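Local coordinates for protein DNA polymerase beta (PDB 4P4M) that catalyses template-directed addition of deoxynucleotides to a DNA primer as a family X polymerase and probably serves in base excision repair, at residues 149-163 with 263-275. Numbering follows the deposited sequence.
Sequences YDINEKIPMQESVLH and NTKVYKARRVDIR. With nucleotides of chain B; nucleotides of chain C.
Asp150 and Ile151, at the end of helix 148-151, lie against Ala269 and Arg270, where the CA atoms of Asp150 and Ala269 come to 6.1 Å, while the first turns of helix 157-175 stand farther off, 9.3 Å between the CA atoms of Glu159 and Tyr267. Both segments belong to the nucleotidyltransferase palm of a family X polymerase: the chain leaves helix 148-151, passes short strand 155-156 and enters a helix with Pro156 as N-cap, beside the strand that carries Arg271 and Asp273 to the active site.

The centre is a side-on salt bridge. Arg270 bends at chi2 (-57°), which turns its guanidinium toward helix 157-175. NE meets Glu159 OE1 and NH2 meets Glu159 OE2, each at 3.0 Å and nearly straight; both oxygens lie in the guanidinium plane, although the carboxylate plane is tilted 41° from it. The guanidinium is sandwiched between Lys268 CB, over the centre of one face, and Ile155 CG1, nearer the rim of the opposite face, which limits its rotation, and water 1 ties NH1 to the carbonyl oxygens of Asp150 and Glu153. Glu159 OE1 also takes a bond from His163 NE2 through its anti lone pair, while His163 ND1 pairs with Tyr232. Waters 4 and 5 link the two carboxylate oxygens to the backbone of Lys268; with so many donors the carboxylate is probably kept ionised. Tyr267 presents its ring edge to OE2, and Leu162 CD1 lies 3.7 Å from the Tyr267 OH. Outward, the Lys268 chain crosses Glu153, its CE 3.7 Å from Glu153 CG.

Toward the DNA, Ile151 CG2 packs beside Arg271, near the magnesium ligand Asp196. Arg271 NE reaches the Ile151 carbonyl oxygen through water 2.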
ATOM      1  N   TYR A 149      -9.682  17.896  -0.619  1.00 21.27           N
ATOM      2  CA  TYR A 149      -8.651  18.849  -1.043  1.00 25.35           C
ATOM      3  C   TYR A 149      -7.233  18.270  -0.871  1.00 21.06           C
ATOM      4  O   TYR A 149      -6.446  18.238  -1.831  1.00 21.94           O
ATOM      5  CB  TYR A 149      -8.797  20.225  -0.343  1.00 22.32           C
ATOM      6  CG  TYR A 149      -7.524  21.045  -0.415  1.00 21.12           C
ATOM      7  CD1 TYR A 149      -7.220  21.818  -1.537  1.00 25.55           C
ATOM      8  CD2 TYR A 149      -6.606  21.008   0.625  1.00 20.70           C
ATOM      9  CE1 TYR A 149      -6.026  22.548  -1.602  1.00 24.81           C
ATOM     10  CE2 TYR A 149      -5.431  21.717   0.571  1.00 23.88           C
ATOM     11  CZ  TYR A 149      -5.139  22.477  -0.542  1.00 25.07           C
ATOM     12  OH  TYR A 149      -3.951  23.165  -0.556  1.00 23.42           O
ATOM     13  N   ASP A 150      -6.915  17.793   0.335  1.00 18.98           N
ATOM     14  CA  ASP A 150      -5.578  17.245   0.616  1.00 18.17           C
ATOM     15  C   ASP A 150      -5.220  16.087  -0.321  1.00 26.93           C
ATOM     16  O   ASP A 150      -4.101  16.007  -0.837  1.00 20.60           O
ATOM     17  CB  ASP A 150      -5.467  16.732   2.067  1.00 17.68           C
ATOM     18  CG  ASP A 150      -5.371  17.851   3.092  1.00 26.10           C
ATOM     19  OD1 ASP A 150      -5.000  18.984   2.717  1.00 23.66           O
ATOM     20  OD2 ASP A 150      -5.665  17.589   4.284  1.00 21.09           O
ATOM     21  N   ILE A 151      -6.173  15.187  -0.523  1.00 20.24           N
ATOM     22  CA  ILE A 151      -5.923  13.965  -1.290  1.00 18.85           C
ATOM     23  C   ILE A 151      -5.584  14.252  -2.761  1.00 22.36           C
ATOM     24  O   ILE A 151      -4.840  13.504  -3.387  1.00 26.94           O
ATOM     25  CB  ILE A 151      -7.098  12.965  -1.161  1.00 22.60           C
ATOM     26  CG1 ILE A 151      -7.109  12.336   0.240  1.00 19.04           C
ATOM     27  CG2 ILE A 151      -7.006  11.862  -2.230  1.00 23.87           C
ATOM     28  CD1 ILE A 151      -8.375  11.562   0.553  1.00 21.04           C
ATOM     29  N   ASN A 152      -6.106  15.347  -3.306  1.00 20.92           N
ATOM     30  CA  ASN A 152      -5.801  15.695  -4.692  1.00 24.02           C
ATOM     31  C   ASN A 152      -4.502  16.486  -4.882  1.00 28.04           C
ATOM     32  O   ASN A 152      -4.186  16.894  -5.998  1.00 28.84           O
ATOM     33  CB  ASN A 152      -6.970  16.455  -5.326  1.00 25.39           C
ATOM     34  CG  ASN A 152      -8.202  15.598  -5.470  1.00 35.29           C
ATOM     35  OD1 ASN A 152      -8.113  14.376  -5.594  1.00 32.69           O
ATOM     36  ND2 ASN A 152      -9.364  16.235  -5.452  1.00 33.79           N
ATOM     37  N   GLU A 153      -3.755  16.712  -3.803  1.00 21.97           N
ATOM     38  CA  GLU A 153      -2.479  17.434  -3.911  1.00 21.45           C
ATOM     39  C   GLU A 153      -1.314  16.428  -3.917  1.00 24.01           C
ATOM     40  O   GLU A 153      -1.325  15.479  -3.155  1.00 28.30           O
ATOM     41  CB  GLU A 153      -2.332  18.419  -2.749  1.00 22.02           C
ATOM     42  CG  GLU A 153      -3.407  19.520  -2.742  1.00 22.34           C
ATOM     43  CD  GLU A 153      -3.269  20.463  -3.924  1.00 30.78           C
ATOM     44  OE1 GLU A 153      -2.146  20.957  -4.143  1.00 37.24           O
ATOM     45  OE2 GLU A 153      -4.272  20.704  -4.639  1.00 33.27           O
ATOM     46  N   LYS A 154      -0.327  16.620  -4.789  1.00 22.88           N
ATOM     47  CA  LYS A 154       0.806  15.701  -4.824  0.60 24.55           C
ATOM     48  C   LYS A 154       1.864  16.065  -3.782  1.00 24.93           C
ATOM     49  O   LYS A 154       1.979  17.217  -3.376  1.00 26.67           O
ATOM     50  CB  LYS A 154       1.403  15.597  -6.236  0.60 31.13           C
ATOM     51  CG  LYS A 154       1.542  16.914  -6.999  0.60 37.29           C
ATOM     52  CD  LYS A 154       1.747  16.647  -8.494  0.60 38.21           C
ATOM     53  CE  LYS A 154       1.870  17.925  -9.312  0.60 36.39           C
ATOM     54  NZ  LYS A 154       3.141  18.655  -9.061  0.60 39.01           N
ATOM     55  N   ILE A 155       2.615  15.058  -3.337  1.00 23.07           N
ATOM     56  CA  ILE A 155       3.665  15.234  -2.331  1.00 17.11           C
ATOM     57  C   ILE A 155       5.026  15.462  -3.012  1.00 22.24           C
ATOM     58  O   ILE A 155       5.489  14.598  -3.756  1.00 20.48           O
ATOM     59  CB  ILE A 155       3.808  13.960  -1.458  1.00 19.47           C
ATOM     60  CG1 ILE A 155       2.432  13.453  -0.980  1.00 19.79           C
ATOM     61  CG2 ILE A 155       4.757  14.222  -0.280  1.00 21.78           C
ATOM     62  CD1 ILE A 155       2.494  12.118  -0.218  1.00 16.76           C
ATOM     63  N   PRO A 156       5.681  16.606  -2.743  1.00 25.28           N
ATOM     64  CA  PRO A 156       7.024  16.833  -3.294  1.00 22.53           C
ATOM     65  C   PRO A 156       8.030  15.873  -2.660  1.00 22.81           C
ATOM     66  O   PRO A 156       7.902  15.551  -1.475  1.00 22.96           O
ATOM     67  CB  PRO A 156       7.362  18.269  -2.860  1.00 26.53           C
ATOM     68  CG  PRO A 156       6.101  18.847  -2.303  1.00 32.85           C
ATOM     69  CD  PRO A 156       5.263  17.689  -1.840  1.00 24.05           C
ATOM     70  N   MET A 157       9.025  15.443  -3.434  1.00 25.04           N
ATOM     71  CA  MET A 157      10.043  14.519  -2.936  0.50 26.03           C
ATOM     72  C   MET A 157      10.629  14.955  -1.593  1.00 23.95           C
ATOM     73  O   MET A 157      10.816  14.129  -0.697  1.00 24.35           O
ATOM     74  CB  MET A 157      11.165  14.321  -3.971  0.50 37.43           C
ATOM     75  CG  MET A 157      12.345  13.490  -3.460  0.50 48.61           C
ATOM     76  SD  MET A 157      13.627  13.163  -4.696  0.50 32.07           S
ATOM     77  CE  MET A 157      12.796  11.997  -5.766  0.50 24.20           C
ATOM     78  N   GLN A 158      10.917  16.247  -1.439  1.00 25.19           N
ATOM     79  CA  GLN A 158      11.501  16.731  -0.185  1.00 31.11           C
ATOM     80  C   GLN A 158      10.639  16.392   1.035  1.00 28.55           C
ATOM     81  O   GLN A 158      11.165  16.094   2.108  1.00 25.71           O
ATOM     82  CB  GLN A 158      11.800  18.243  -0.228  1.00 35.49           C
ATOM     83  CG  GLN A 158      10.583  19.141  -0.474  1.00 64.96           C
ATOM     84  CD  GLN A 158       9.817  19.513   0.801  1.00 70.54           C
ATOM     85  OE1 GLN A 158      10.298  19.312   1.921  1.00 75.11           O
ATOM     86  NE2 GLN A 158       8.618  20.067   0.627  1.00 46.21           N
ATOM     87  N   GLU A 159       9.319  16.439   0.882  1.00 23.49           N
ATOM     88  CA  GLU A 159       8.452  16.091   2.007  1.00 22.14           C
ATOM     89  C   GLU A 159       8.406  14.573   2.256  1.00 18.53           C
ATOM     90  O   GLU A 159       8.348  14.136   3.409  1.00 21.72           O
ATOM     91  CB  GLU A 159       7.037  16.663   1.847  1.00 23.68           C
ATOM     92  CG  GLU A 159       6.217  16.556   3.136  1.00 23.19           C
ATOM     93  CD  GLU A 159       4.771  16.998   2.974  1.00 25.32           C
ATOM     94  OE1 GLU A 159       3.869  16.272   3.453  1.00 20.54           O
ATOM     95  OE2 GLU A 159       4.533  18.072   2.373  1.00 19.72           O
ATOM     96  N   SER A 160       8.431  13.772   1.195  1.00 20.19           N
ATOM     97  CA  SER A 160       8.509  12.318   1.367  1.00 21.58           C
ATOM     98  C   SER A 160       9.750  11.894   2.154  1.00 25.38           C
ATOM     99  O   SER A 160       9.690  10.947   2.956  1.00 21.12           O
ATOM    100  CB  SER A 160       8.451  11.587   0.014  1.00 22.56           C
ATOM    101  OG  SER A 160       7.105  11.471  -0.448  1.00 23.28           O
ATOM    102  N   VAL A 161      10.878  12.569   1.916  1.00 22.57           N
ATOM    103  CA  VAL A 161      12.080  12.334   2.729  1.00 23.57           C
ATOM    104  C   VAL A 161      11.778  12.537   4.221  1.00 21.50           C
ATOM    105  O   VAL A 161      12.222  11.747   5.074  1.00 22.27           O
ATOM    106  CB  VAL A 161      13.269  13.246   2.316  1.00 29.31           C
ATOM    107  CG1 VAL A 161      14.425  13.103   3.304  1.00 30.34           C
ATOM    108  CG2 VAL A 161      13.744  12.916   0.904  1.00 25.27           C
ATOM    109  N   LEU A 162      11.031  13.595   4.534  1.00 21.14           N
ATOM    110  CA  LEU A 162      10.633  13.858   5.921  1.00 21.25           C
ATOM    111  C   LEU A 162       9.696  12.781   6.489  1.00 23.51           C
ATOM    112  O   LEU A 162       9.815  12.420   7.663  1.00 21.22           O
ATOM    113  CB  LEU A 162       9.987  15.247   6.067  1.00 22.52           C
ATOM    114  CG  LEU A 162      10.819  16.470   5.647  1.00 30.30           C
ATOM    115  CD1 LEU A 162       9.985  17.736   5.736  1.00 27.41           C
ATOM    116  CD2 LEU A 162      12.091  16.607   6.471  1.00 30.67           C
ATOM    117  N   HIS A 163       8.747  12.292   5.683  1.00 18.01           N
ATOM    118  CA  HIS A 163       7.889  11.185   6.138  1.00 18.56           C
ATOM    119  C   HIS A 163       8.733   9.935   6.391  1.00 19.80           C
ATOM    120  O   HIS A 163       8.541   9.227   7.392  1.00 19.31           O
ATOM    121  CB  HIS A 163       6.755  10.869   5.144  1.00 16.72           C
ATOM    122  CG  HIS A 163       5.613  11.849   5.182  1.00 17.28           C
ATOM    123  ND1 HIS A 163       4.512  11.899   5.966  1.00 19.28           N
ATOM    124  CD2 HIS A 163       5.521  12.924   4.322  1.00 19.46           C
ATOM    125  CE1 HIS A 163       3.784  13.002   5.578  1.00 18.51           C
ATOM    126  NE2 HIS A 163       4.415  13.602   4.582  1.00 18.94           N
ATOM    127  N   ASN A 263       9.299  31.629  11.085  1.00 75.13           N
ATOM    128  CA  ASN A 263       7.927  31.283  10.732  1.00 71.78           C
ATOM    129  C   ASN A 263       7.612  29.795  10.929  1.00 67.76           C
ATOM    130  O   ASN A 263       8.509  28.947  10.902  1.00 63.96           O
ATOM    131  CB  ASN A 263       7.617  31.708   9.294  1.00 60.09           C
ATOM    132  N   THR A 264       6.332  29.491  11.125  1.00 60.40           N
ATOM    133  CA  THR A 264       5.874  28.122  11.348  1.00 63.21           C
ATOM    134  C   THR A 264       5.303  27.509  10.073  1.00 51.48           C
ATOM    135  O   THR A 264       4.406  28.076   9.453  1.00 50.01           O
ATOM    136  CB  THR A 264       4.784  28.066  12.443  1.00 68.68           C
ATOM    137  OG1 THR A 264       5.311  28.568  13.678  1.00 76.72           O
ATOM    138  CG2 THR A 264       4.296  26.637  12.646  1.00 57.19           C
ATOM    139  N   LYS A 265       5.829  26.349   9.690  1.00 40.44           N
ATOM    140  CA  LYS A 265       5.334  25.618   8.530  1.00 36.20           C
ATOM    141  C   LYS A 265       4.268  24.607   8.969  1.00 32.32           C
ATOM    142  O   LYS A 265       4.521  23.775   9.841  1.00 31.93           O
ATOM    143  CB  LYS A 265       6.495  24.901   7.829  1.00 36.91           C
ATOM    144  CG  LYS A 265       6.080  23.836   6.814  1.00 45.66           C
ATOM    145  CD  LYS A 265       5.493  24.442   5.554  1.00 57.98           C
ATOM    146  CE  LYS A 265       5.202  23.376   4.499  1.00 61.32           C
ATOM    147  NZ  LYS A 265       6.438  22.730   3.974  1.00 60.82           N
ATOM    148  N   VAL A 266       3.082  24.690   8.376  1.00 28.25           N
ATOM    149  CA  VAL A 266       2.013  23.719   8.636  1.00 29.19           C
ATOM    150  C   VAL A 266       1.833  22.814   7.407  1.00 24.14           C
ATOM    151  O   VAL A 266       1.801  23.301   6.276  1.00 28.23           O
ATOM    152  CB  VAL A 266       0.682  24.441   8.958  1.00 33.06           C
ATOM    153  CG1 VAL A 266      -0.466  23.452   9.061  1.00 32.28           C
ATOM    154  CG2 VAL A 266       0.809  25.253  10.249  1.00 31.74           C
ATOM    155  N   TYR A 267       1.704  21.508   7.625  1.00 19.78           N
ATOM    156  CA  TYR A 267       1.661  20.539   6.516  1.00 22.87           C
ATOM    157  C   TYR A 267       0.256  20.048   6.182  1.00 26.02           C
ATOM    158  O   TYR A 267      -0.631  20.028   7.043  1.00 22.24           O
ATOM    159  CB  TYR A 267       2.542  19.308   6.831  1.00 24.24           C
ATOM    160  CG  TYR A 267       4.021  19.606   6.938  1.00 24.27           C
ATOM    161  CD1 TYR A 267       4.851  19.535   5.825  1.00 23.92           C
ATOM    162  CD2 TYR A 267       4.589  19.953   8.162  1.00 26.17           C
ATOM    163  CE1 TYR A 267       6.217  19.812   5.935  1.00 27.30           C
ATOM    164  CE2 TYR A 267       5.937  20.228   8.278  1.00 26.34           C
ATOM    165  CZ  TYR A 267       6.745  20.161   7.168  1.00 30.29           C
ATOM    166  OH  TYR A 267       8.089  20.436   7.304  1.00 33.04           O
ATOM    167  N   LYS A 268       0.065  19.638   4.926  1.00 18.74           N
ATOM    168  CA  LYS A 268      -1.152  18.943   4.501  1.00 20.81           C
ATOM    169  C   LYS A 268      -1.165  17.514   5.050  1.00 20.47           C
ATOM    170  O   LYS A 268      -0.107  16.887   5.180  1.00 20.03           O
ATOM    171  CB  LYS A 268      -1.179  18.842   2.966  1.00 21.13           C
ATOM    172  CG  LYS A 268      -1.289  20.182   2.211  1.00 23.24           C
ATOM    173  CD  LYS A 268      -1.279  19.911   0.698  1.00 23.99           C
ATOM    174  CE  LYS A 268      -1.446  21.182  -0.133  1.00 29.03           C
ATOM    175  NZ  LYS A 268      -0.208  22.007  -0.184  1.00 32.34           N
ATOM    176  N   ALA A 269      -2.351  16.979   5.327  1.00 20.17           N
ATOM    177  CA  ALA A 269      -2.473  15.546   5.585  1.00 19.08           C
ATOM    178  C   ALA A 269      -2.262  14.757   4.281  1.00 20.36           C
ATOM    179  O   ALA A 269      -2.723  15.178   3.217  1.00 19.76           O
ATOM    180  CB  ALA A 269      -3.834  15.226   6.220  1.00 17.35           C
ATOM    181  N   ARG A 270      -1.568  13.621   4.367  1.00 17.13           N
ATOM    182  CA  ARG A 270      -1.233  12.807   3.192  1.00 16.17           C
ATOM    183  C   ARG A 270      -1.776  11.391   3.336  1.00 18.11           C
ATOM    184  O   ARG A 270      -1.907  10.881   4.452  1.00 17.00           O
ATOM    185  CB  ARG A 270       0.296  12.694   3.021  1.00 17.90           C
ATOM    186  CG  ARG A 270       1.069  14.018   3.033  1.00 15.98           C
ATOM    187  CD  ARG A 270       0.561  14.975   1.933  1.00 16.62           C
ATOM    188  NE  ARG A 270       1.524  16.050   1.638  1.00 17.47           N
ATOM    189  CZ  ARG A 270       1.419  16.852   0.581  1.00 20.88           C
ATOM    190  NH1 ARG A 270       0.397  16.695  -0.258  1.00 19.55           N
ATOM    191  NH2 ARG A 270       2.329  17.795   0.344  1.00 17.70           N
ATOM    192  N   ARG A 271      -2.052  10.737   2.206  1.00 18.31           N
ATOM    193  CA  ARG A 271      -2.385   9.316   2.227  1.00 18.55           C
ATOM    194  C   ARG A 271      -1.155   8.482   2.576  1.00 18.79           C
ATOM    195  O   ARG A 271      -0.126   8.561   1.901  1.00 19.10           O
ATOM    196  CB  ARG A 271      -2.987   8.855   0.892  1.00 19.25           C
ATOM    197  CG  ARG A 271      -4.383   9.413   0.670  1.00 17.82           C
ATOM    198  CD  ARG A 271      -5.066   8.783  -0.552  1.00 30.12           C
ATOM    199  NE  ARG A 271      -4.327   9.017  -1.793  1.00 27.69           N
ATOM    200  CZ  ARG A 271      -3.716   8.061  -2.494  1.00 34.41           C
ATOM    201  NH1 ARG A 271      -3.750   6.796  -2.089  1.00 27.07           N
ATOM    202  NH2 ARG A 271      -3.068   8.366  -3.605  1.00 34.18           N
ATOM    203  N   VAL A 272      -1.276   7.706   3.651  1.00 15.87           N
ATOM    204  CA  VAL A 272      -0.195   6.854   4.122  1.00 13.30           C
ATOM    205  C   VAL A 272      -0.672   5.402   4.126  1.00 18.63           C
ATOM    206  O   VAL A 272      -1.689   5.085   4.736  1.00 17.36           O
ATOM    207  CB  VAL A 272       0.293   7.287   5.535  1.00 18.02           C
ATOM    208  CG1 VAL A 272       1.361   6.303   6.079  1.00 20.88           C
ATOM    209  CG2 VAL A 272       0.846   8.726   5.497  1.00 16.46           C
ATOM    210  N   ASP A 273       0.058   4.534   3.420  1.00 14.97           N
ATOM    211  CA  ASP A 273      -0.240   3.097   3.374  1.00 17.93           C
ATOM    212  C   ASP A 273       0.913   2.333   4.028  1.00 21.21           C
ATOM    213  O   ASP A 273       2.069   2.540   3.663  1.00 21.64           O
ATOM    214  CB  ASP A 273      -0.389   2.621   1.909  1.00 18.91           C
ATOM    215  CG  ASP A 273      -1.638   3.166   1.223  1.00 30.02           C
ATOM    216  OD1 ASP A 273      -2.503   3.786   1.887  1.00 26.57           O
ATOM    217  OD2 ASP A 273      -1.766   2.947  -0.000  1.00 34.27           O
ATOM    218  N   ILE A 274       0.616   1.467   5.001  1.00 15.64           N
ATOM    219  CA  ILE A 274       1.671   0.661   5.640  1.00 15.40           C
ATOM    220  C   ILE A 274       1.373  -0.834   5.447  1.00 16.62           C
ATOM    221  O   ILE A 274       0.260  -1.270   5.727  1.00 18.56           O
ATOM    222  CB  ILE A 274       1.779   0.979   7.163  1.00 19.90           C
ATOM    223  CG1 ILE A 274       1.909   2.492   7.398  1.00 20.19           C
ATOM    224  CG2 ILE A 274       2.939   0.183   7.822  1.00 16.70           C
ATOM    225  CD1 ILE A 274       1.713   2.937   8.863  1.00 20.44           C
ATOM    226  N   ARG A 275       2.339  -1.602   4.926  1.00 14.79           N
ATOM    227  CA  ARG A 275       2.157  -3.052   4.776  0.50 14.09           C
ATOM    228  C   ARG A 275       3.171  -3.785   5.651  1.00 17.59           C
ATOM    229  O   ARG A 275       4.369  -3.495   5.615  1.00 18.37           O
ATOM    230  CB  ARG A 275       2.295  -3.521   3.309  0.50 17.64           C
ATOM    231  CG  ARG A 275       1.087  -3.257   2.370  0.50 23.68           C
ATOM    232  CD  ARG A 275      -0.097  -4.237   2.559  0.50 11.91           C
ATOM    233  NE  ARG A 275       0.277  -5.651   2.440  0.50 29.77           N
ATOM    234  CZ  ARG A 275      -0.059  -6.429   1.411  0.50 24.46           C
ATOM    235  NH1 ARG A 275      -0.789  -5.925   0.430  0.50 19.62           N
ATOM    236  NH2 ARG A 275       0.324  -7.710   1.365  0.50 12.35           N
TER
ATOM    237  P    DA B   5      -5.315   3.523  -2.863  1.00 50.61           P
ATOM    238  OP1  DA B   5      -4.878   4.526  -1.868  1.00 67.04           O
ATOM    239  OP2  DA B   5      -5.197   3.840  -4.298  1.00 53.97           O
ATOM    240  O5'  DA B   5      -4.552   2.172  -2.525  1.00 36.69           O
ATOM    241  C5'  DA B   5      -3.181   2.028  -2.713  1.00 65.04           C
ATOM    242  C4'  DA B   5      -2.751   0.685  -2.163  1.00 66.32           C
ATOM    243  O4'  DA B   5      -3.562  -0.371  -2.746  1.00 53.43           O
ATOM    244  C3'  DA B   5      -1.317   0.346  -2.542  1.00 64.80           C
ATOM    245  O3'  DA B   5      -0.784  -0.628  -1.629  1.00 65.46           O
ATOM    246  C2'  DA B   5      -1.550  -0.194  -3.955  1.00 47.14           C
ATOM    247  C1'  DA B   5      -2.765  -1.076  -3.696  1.00 43.56           C
ATOM    248  N9   DA B   5      -3.591  -1.460  -4.851  1.00 38.15           N
ATOM    249  C8   DA B   5      -4.535  -0.724  -5.514  1.00 31.05           C
ATOM    250  N7   DA B   5      -5.135  -1.375  -6.490  1.00 32.69           N
ATOM    251  C5   DA B   5      -4.550  -2.634  -6.467  1.00 33.35           C
ATOM    252  C6   DA B   5      -4.736  -3.802  -7.247  1.00 36.02           C
ATOM    253  N6   DA B   5      -5.609  -3.899  -8.261  1.00 31.98           N
ATOM    254  N1   DA B   5      -3.980  -4.884  -6.946  1.00 29.53           N
ATOM    255  C2   DA B   5      -3.108  -4.791  -5.936  1.00 35.16           C
ATOM    256  N3   DA B   5      -2.845  -3.751  -5.140  1.00 30.70           N
ATOM    257  C4   DA B   5      -3.603  -2.697  -5.457  1.00 30.02           C
TER
ATOM    258  P    DC C   4      -3.397 -10.986   0.805  1.00 22.35           P
ATOM    259  OP1  DC C   4      -2.423 -11.420   1.832  1.00 21.14           O
ATOM    260  OP2  DC C   4      -4.512 -11.880   0.411  1.00 21.51           O
ATOM    261  O5'  DC C   4      -4.051  -9.605   1.275  1.00 20.19           O
ATOM    262  C5'  DC C   4      -3.226  -8.473   1.572  1.00 15.51           C
ATOM    263  C4'  DC C   4      -4.041  -7.378   2.236  1.00 19.59           C
ATOM    264  O4'  DC C   4      -4.856  -6.733   1.214  1.00 20.45           O
ATOM    265  C3'  DC C   4      -4.988  -7.828   3.346  1.00 18.22           C
ATOM    266  O3'  DC C   4      -4.890  -6.824   4.361  1.00 19.41           O
ATOM    267  C2'  DC C   4      -6.354  -7.888   2.648  1.00 21.97           C
ATOM    268  C1'  DC C   4      -6.225  -6.841   1.532  1.00 21.78           C
ATOM    269  N1   DC C   4      -6.935  -7.192   0.247  1.00 23.66           N
ATOM    270  C2   DC C   4      -7.706  -6.207  -0.374  1.00 27.06           C
ATOM    271  O2   DC C   4      -7.778  -5.093   0.164  1.00 24.58           O
ATOM    272  N3   DC C   4      -8.359  -6.494  -1.532  1.00 24.24           N
ATOM    273  C4   DC C   4      -8.247  -7.711  -2.070  1.00 27.06           C
ATOM    274  N4   DC C   4      -8.909  -7.937  -3.217  1.00 25.92           N
ATOM    275  C5   DC C   4      -7.465  -8.741  -1.451  1.00 23.75           C
ATOM    276  C6   DC C   4      -6.824  -8.443  -0.306  1.00 24.54           C
TER
HETATM  277  O   HOH W   1      -1.840  14.748  -0.236  1.00 30.89           O
HETATM  278  O   HOH W   2      -3.659  11.287  -2.779  1.00 35.37           O
HETATM  279  O   HOH W   3       5.979  20.285   1.733  1.00 28.16           O
HETATM  280  O   HOH W   4       2.408  15.972   5.992  1.00 18.22           O
HETATM  281  O   HOH W   5       2.295  19.839   3.060  1.00 22.15           O